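Local coordinates for mandelate racemase/muconate lactonizing enzyme family protein (Sorangium cellulosum, PDB 3S5S) that belongs to the enolase superfamily, whose members pair an alpha/beta capping domain with a modified TIM-barrel domain, at residues A[120-124]-A[351-355]; A[303-307]-A[354-358]. All blocks are in the same frame, centred on the assembly; numbering follows the deposited sequence.

Contact 1 (A[120-124]-A[351-355]); sequences GMPLW and IRAGH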
ATOM      1  N   GLY A 120      21.514   2.214   1.258  1.00 20.57           N
ATOM      2  CA  GLY A 120      21.932   1.461   2.467  1.00 21.26           C
ATOM      3  C   GLY A 120      20.734   1.023   3.324  1.00 22.20           C
ATOM      4  O   GLY A 120      20.832   0.929   4.546  1.00 22.22           O
ATOM      5  N   MET A 121      19.588   0.789   2.670  1.00 21.86           N
ATOM      6  CA  MET A 121      18.320   0.440   3.345  1.00 20.71           C
ATOM      7  C   MET A 121      18.013  -0.998   2.933  1.00 19.96           C
ATOM      8  O   MET A 121      17.884  -1.254   1.751  1.00 19.48           O
ATOM      9  CB  MET A 121      17.182   1.364   2.884  1.00 19.41           C
ATOM     10  CG  MET A 121      15.843   1.170   3.691  1.00 20.46           C
ATOM     11  SD  MET A 121      14.492   2.149   3.040  1.00 14.20           S
ATOM     12  CE  MET A 121      15.100   3.751   3.498  1.00 22.53           C
ATOM     13  N   PRO A 122      17.963  -1.949   3.893  1.00 19.30           N
ATOM     14  CA  PRO A 122      17.462  -3.287   3.515  1.00 18.60           C
ATOM     15  C   PRO A 122      15.998  -3.223   3.013  1.00 18.65           C
ATOM     16  O   PRO A 122      15.203  -2.392   3.489  1.00 17.79           O
ATOM     17  CB  PRO A 122      17.515  -4.100   4.829  1.00 18.85           C
ATOM     18  CG  PRO A 122      17.884  -3.125   5.921  1.00 19.16           C
ATOM     19  CD  PRO A 122      18.095  -1.754   5.348  1.00 18.66           C
ATOM     20  N   LEU A 123      15.649  -4.105   2.076  1.00 18.87           N
ATOM     21  CA  LEU A 123      14.319  -4.101   1.452  1.00 19.16           C
ATOM     22  C   LEU A 123      13.196  -4.432   2.465  1.00 19.33           C
ATOM     23  O   LEU A 123      12.078  -3.900   2.349  1.00 18.96           O
ATOM     24  CB  LEU A 123      14.287  -5.048   0.252  1.00 18.88           C
ATOM     25  CG  LEU A 123      13.093  -5.014  -0.720  1.00 20.64           C
ATOM     26  CD1 LEU A 123      12.961  -3.588  -1.357  1.00 21.43           C
ATOM     27  CD2 LEU A 123      13.185  -6.140  -1.800  1.00 17.85           C
ATOM     28  N   TRP A 124      13.499  -5.281   3.457  1.00 19.23           N
ATOM     29  CA  TRP A 124      12.536  -5.615   4.503  1.00 19.43           C
ATOM     30  C   TRP A 124      12.186  -4.377   5.350  1.00 20.30           C
ATOM     31  O   TRP A 124      11.041  -4.256   5.866  1.00 22.28           O
ATOM     32  CB  TRP A 124      13.007  -6.811   5.401  1.00 19.88           C
ATOM     33  CG  TRP A 124      14.412  -6.666   6.027  1.00 18.55           C
ATOM     34  CD1 TRP A 124      15.560  -7.205   5.555  1.00 19.43           C
ATOM     35  CD2 TRP A 124      14.764  -5.966   7.233  1.00 15.02           C
ATOM     36  NE1 TRP A 124      16.610  -6.858   6.355  1.00 20.90           N
ATOM     37  CE2 TRP A 124      16.154  -6.096   7.394  1.00 16.44           C
ATOM     38  CE3 TRP A 124      14.031  -5.236   8.185  1.00 14.70           C
ATOM     39  CZ2 TRP A 124      16.855  -5.536   8.480  1.00 15.89           C
ATOM     40  CZ3 TRP A 124      14.710  -4.650   9.252  1.00 15.99           C
ATOM     41  CH2 TRP A 124      16.122  -4.804   9.387  1.00 20.00           C
ATOM     42  N   ILE A 351      20.814  -9.173   5.639  1.00 27.13           N
ATOM     43  CA  ILE A 351      20.544  -8.365   4.474  1.00 25.69           C
ATOM     44  C   ILE A 351      20.605  -6.935   4.939  1.00 26.55           C
ATOM     45  O   ILE A 351      19.853  -6.513   5.847  1.00 27.14           O
ATOM     46  CB  ILE A 351      19.178  -8.687   3.888  1.00 24.83           C
ATOM     47  CG1 ILE A 351      19.209 -10.111   3.345  1.00 23.96           C
ATOM     48  CG2 ILE A 351      18.790  -7.648   2.797  1.00 22.34           C
ATOM     49  CD1 ILE A 351      17.846 -10.664   3.038  1.00 25.63           C
ATOM     50  N   ARG A 352      21.539  -6.208   4.358  1.00 26.87           N
ATOM     51  CA  ARG A 352      21.887  -4.887   4.835  1.00 28.51           C
ATOM     52  C   ARG A 352      21.449  -3.789   3.842  1.00 27.11           C
ATOM     53  O   ARG A 352      21.373  -2.636   4.215  1.00 27.50           O
ATOM     54  CB  ARG A 352      23.410  -4.809   5.021  1.00 30.29           C
ATOM     55  CG  ARG A 352      24.017  -5.776   6.088  1.00 37.19           C
ATOM     56  CD  ARG A 352      25.253  -5.124   6.809  1.00 46.62           C
ATOM     57  NE  ARG A 352      26.300  -4.672   5.865  1.00 53.26           N
ATOM     58  CZ  ARG A 352      26.849  -3.444   5.825  1.00 58.77           C
ATOM     59  NH1 ARG A 352      27.798  -3.165   4.920  1.00 60.73           N
ATOM     60  NH2 ARG A 352      26.479  -2.485   6.688  1.00 59.94           N
ATOM     61  N   ALA A 353      21.203  -4.160   2.585  1.00 24.98           N
ATOM     62  CA  ALA A 353      20.987  -3.210   1.512  1.00 24.21           C
ATOM     63  C   ALA A 353      20.283  -3.897   0.320  1.00 22.40           C
ATOM     64  O   ALA A 353      20.726  -4.957  -0.128  1.00 22.14           O
ATOM     65  CB  ALA A 353      22.314  -2.581   1.080  1.00 24.97           C
ATOM     66  N   GLY A 354      19.200  -3.300  -0.175  1.00 21.00           N
ATOM     67  CA  GLY A 354      18.349  -3.956  -1.176  1.00 20.36           C
ATOM     68  C   GLY A 354      17.842  -5.314  -0.638  1.00 20.40           C
ATOM     69  O   GLY A 354      17.577  -5.461   0.572  1.00 17.84           O
ATOM     70  N   HIS A 355      17.726  -6.298  -1.534  1.00 19.82           N
ATOM     71  CA  HIS A 355      17.450  -7.660  -1.108  1.00 19.90           C
ATOM     72  C   HIS A 355      18.689  -8.491  -0.808  1.00 20.74           C
ATOM     73  O   HIS A 355      18.537  -9.651  -0.431  1.00 21.20           O
ATOM     74  CB  HIS A 355      16.542  -8.402  -2.098  1.00 19.44           C
ATOM     75  CG  HIS A 355      16.996  -8.335  -3.510  1.00 19.29           C
ATOM     76  ND1 HIS A 355      18.268  -8.717  -3.896  1.00 19.61           N
ATOM     77  CD2 HIS A 355      16.342  -7.967  -4.642  1.00 17.34           C
ATOM     78  CE1 HIS A 355      18.376  -8.570  -5.213  1.00 17.08           C
ATOM     79  NE2 HIS A 355      17.218  -8.138  -5.689  1.00 16.46           N
TER
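Trp124 brings the pyrrole edge of its indole past the side chain of Ile351, NE1 lying 4.0 Å from Ile351 CB, and the two side chains run by each other in opposite directions. NE1 also gives a weak hydrogen bond to Ile351 O (3.3 Å), which lies at the ring edge near its plane. With chi1 at 53° the indole is folded back between the backbone N and carbonyl carbon of Trp124, so that one face rests on CB of Pro122. Pro122 also meets the backbone of 351-352, its CB 3.5 Å from Ile351 O.

Next to this packing the backbones join through a single beta bridge centred on Pro122 and Gly354. Gly354 N donates to Met121 O (3.1 Å), and Leu123 N donates to Gly354 O (2.8 Å). Pro122 is the N-cap of helix 123-126, so the second bond gives a partner to an amide of the first helical turn. Leu123 CB points at the loop 351-355, lying 3.3 Å from Gly354 O, and its CD2 lies beside His355 CB at 4.1 Å. Gly120, with positive phi, closes helix 101-117 in a Schellman motif. Pro122 and Trp124 also pack on Arg83 of the second subunit.

The bridge pairs Gly354 N and O and Met121 O within the backbone, and the side chains add apolar packing and one weak N-H bond. This chemistry ties the turn linking two helices of the N-terminal region to the C-terminal loop, independently of charged pairs.

Contact 2 (A[303-307]-A[354-358]); sequences VLAMT and GHGVT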
ATOM      1  N   VAL A 303      16.609 -18.068  -5.185  1.00 23.64           N
ATOM      2  CA  VAL A 303      16.926 -17.268  -4.006  1.00 23.38           C
ATOM      3  C   VAL A 303      16.584 -15.776  -4.184  1.00 22.86           C
ATOM      4  O   VAL A 303      16.167 -15.078  -3.251  1.00 22.45           O
ATOM      5  CB  VAL A 303      18.459 -17.519  -3.690  1.00 24.86           C
ATOM      6  CG1 VAL A 303      19.261 -16.263  -3.361  1.00 23.59           C
ATOM      7  CG2 VAL A 303      18.638 -18.641  -2.672  1.00 25.66           C
ATOM      8  N   LEU A 304      16.757 -15.290  -5.396  1.00 22.59           N
ATOM      9  CA  LEU A 304      16.498 -13.894  -5.692  1.00 21.44           C
ATOM     10  C   LEU A 304      15.033 -13.469  -5.491  1.00 20.57           C
ATOM     11  O   LEU A 304      14.739 -12.631  -4.625  1.00 21.15           O
ATOM     12  CB  LEU A 304      17.010 -13.553  -7.103  1.00 20.21           C
ATOM     13  CG  LEU A 304      16.700 -12.169  -7.678  1.00 20.60           C
ATOM     14  CD1 LEU A 304      16.778 -11.147  -6.670  1.00 22.72           C
ATOM     15  CD2 LEU A 304      17.621 -11.773  -8.857  1.00 22.74           C
ATOM     16  N   ALA A 305      14.126 -13.990  -6.293  1.00 19.54           N
ATOM     17  CA  ALA A 305      12.720 -13.609  -6.150  1.00 19.04           C
ATOM     18  C   ALA A 305      12.171 -14.067  -4.778  1.00 19.05           C
ATOM     19  O   ALA A 305      11.365 -13.348  -4.153  1.00 17.98           O
ATOM     20  CB  ALA A 305      11.872 -14.177  -7.310  1.00 18.45           C
ATOM     21  N   MET A 306      12.638 -15.230  -4.292  1.00 19.83           N
ATOM     22  CA  MET A 306      12.219 -15.700  -2.973  1.00 19.76           C
ATOM     23  C   MET A 306      12.612 -14.722  -1.838  1.00 20.65           C
ATOM     24  O   MET A 306      11.758 -14.344  -1.002  1.00 18.80           O
ATOM     25  CB  MET A 306      12.692 -17.092  -2.704  1.00 20.99           C
ATOM     26  CG  MET A 306      11.898 -18.168  -3.430  1.00 24.95           C
ATOM     27  SD  MET A 306      10.631 -18.911  -2.378  1.00 32.09           S
ATOM     28  CE  MET A 306       9.254 -19.212  -3.508  1.00 22.32           C
ATOM     29  N   THR A 307      13.872 -14.269  -1.824  1.00 20.97           N
ATOM     30  CA  THR A 307      14.258 -13.295  -0.810  1.00 20.85           C
ATOM     31  C   THR A 307      13.440 -12.012  -0.965  1.00 20.56           C
ATOM     32  O   THR A 307      12.998 -11.424   0.010  1.00 21.65           O
ATOM     33  CB  THR A 307      15.751 -12.951  -0.818  1.00 20.88           C
ATOM     34  OG1 THR A 307      16.515 -14.159  -0.913  1.00 21.93           O
ATOM     35  CG2 THR A 307      16.102 -12.263   0.488  1.00 19.69           C
ATOM     36  N   GLY A 354      19.200  -3.300  -0.175  1.00 21.00           N
ATOM     37  CA  GLY A 354      18.349  -3.956  -1.176  1.00 20.36           C
ATOM     38  C   GLY A 354      17.842  -5.314  -0.638  1.00 20.40           C
ATOM     39  O   GLY A 354      17.577  -5.461   0.572  1.00 17.84           O
ATOM     40  N   HIS A 355      17.726  -6.298  -1.534  1.00 19.82           N
ATOM     41  CA  HIS A 355      17.450  -7.660  -1.108  1.00 19.90           C
ATOM     42  C   HIS A 355      18.689  -8.491  -0.808  1.00 20.74           C
ATOM     43  O   HIS A 355      18.537  -9.651  -0.431  1.00 21.20           O
ATOM     44  CB  HIS A 355      16.542  -8.402  -2.098  1.00 19.44           C
ATOM     45  CG  HIS A 355      16.996  -8.335  -3.510  1.00 19.29           C
ATOM     46  ND1 HIS A 355      18.268  -8.717  -3.896  1.00 19.61           N
ATOM     47  CD2 HIS A 355      16.342  -7.967  -4.642  1.00 17.34           C
ATOM     48  CE1 HIS A 355      18.376  -8.570  -5.213  1.00 17.08           C
ATOM     49  NE2 HIS A 355      17.218  -8.138  -5.689  1.00 16.46           N
ATOM     50  N   GLY A 356      19.897  -7.907  -0.946  1.00 20.84           N
ATOM     51  CA  GLY A 356      21.178  -8.608  -0.627  1.00 19.57           C
ATOM     52  C   GLY A 356      21.636  -9.692  -1.594  1.00 19.72           C
ATOM     53  O   GLY A 356      22.661 -10.366  -1.367  1.00 21.40           O
ATOM     54  N   VAL A 357      20.902  -9.883  -2.689  1.00 19.19           N
ATOM     55  CA  VAL A 357      21.254 -10.950  -3.634  1.00 18.87           C
ATOM     56  C   VAL A 357      22.046 -10.403  -4.857  1.00 21.25           C
ATOM     57  O   VAL A 357      21.622  -9.463  -5.516  1.00 21.33           O
ATOM     58  CB  VAL A 357      19.963 -11.714  -4.095  1.00 18.08           C
ATOM     59  CG1 VAL A 357      20.268 -12.862  -5.077  1.00 15.28           C
ATOM     60  CG2 VAL A 357      19.203 -12.188  -2.892  1.00 13.36           C
ATOM     61  N   THR A 358      23.160 -11.044  -5.170  1.00 23.23           N
ATOM     62  CA  THR A 358      23.964 -10.726  -6.330  1.00 25.93           C
ATOM     63  C   THR A 358      24.273 -11.994  -7.137  1.00 27.48           C
ATOM     64  O   THR A 358      24.454 -13.108  -6.583  1.00 28.11           O
ATOM     65  CB  THR A 358      25.314 -10.023  -5.948  1.00 26.80           C
ATOM     66  OG1 THR A 358      25.052  -8.921  -5.106  1.00 28.66           O
ATOM     67  CG2 THR A 358      26.024  -9.394  -7.202  1.00 29.65           C
TER
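This is a buried, almost wholly apolar packing of the first turn of helix 303-316 against the loop that leads into strand 358-359. No hydrogen bond crosses it. Leu304 sets CD1 over one face of the His355 imidazole, 3.5 Å from the ring centroid, a CH-pi contact displaced toward NE2. Chi1 of 51° tucks the ring in over its own backbone, and two bonds limit its rotation: Val357 N donates in the ring plane to ND1 (3.1 Å), and NE2 is hydrogen-bonded to Phe49 O.

Val357 inserts both methyls among the helix side chains. CG1 meets Val303 CG1 and Leu304 CB, each at 3.9 Å, while CG2 lies 3.9 Å from Thr307 OG1. The hydroxyl of Thr307 turns back to Val303 O, which Thr307 N approaches from the other face of the carbonyl plane; this leaves CG2 of Thr307 directed at His355 O (3.7 Å). Phe335 adds to the apolar cluster at Val303, Leu304 and Val357.

The contact lays the post-barrel chain over the last beta-alpha unit (strand 293-296, helix 303-316) before the barrel's final strand 319-322, as in enolase-superfamily barrels.

Both contacts are largely buried and share Gly354 and His355, so one loop reaches the N-terminal region at 120-124 and barrel helix 303-316 within a few residues. Contact 1 lies farther out, its centre about 20 Å from the centre of the chain, against about 13 Å for the centre of contact 2, and it has an exposed fringe at Gly120 and Arg352 and a neighbouring subunit alongside. Its grip comes chiefly from backbone hydrogen bonds, whereas contact 2 relies on methyl packing and a CH-pi contact. They meet directly where Ile351 CD1 packs on Thr307 CG2 (3.5 Å), and a hydrogen bond from His355 N to Asp113 fastens the shared residue to helix 101-117.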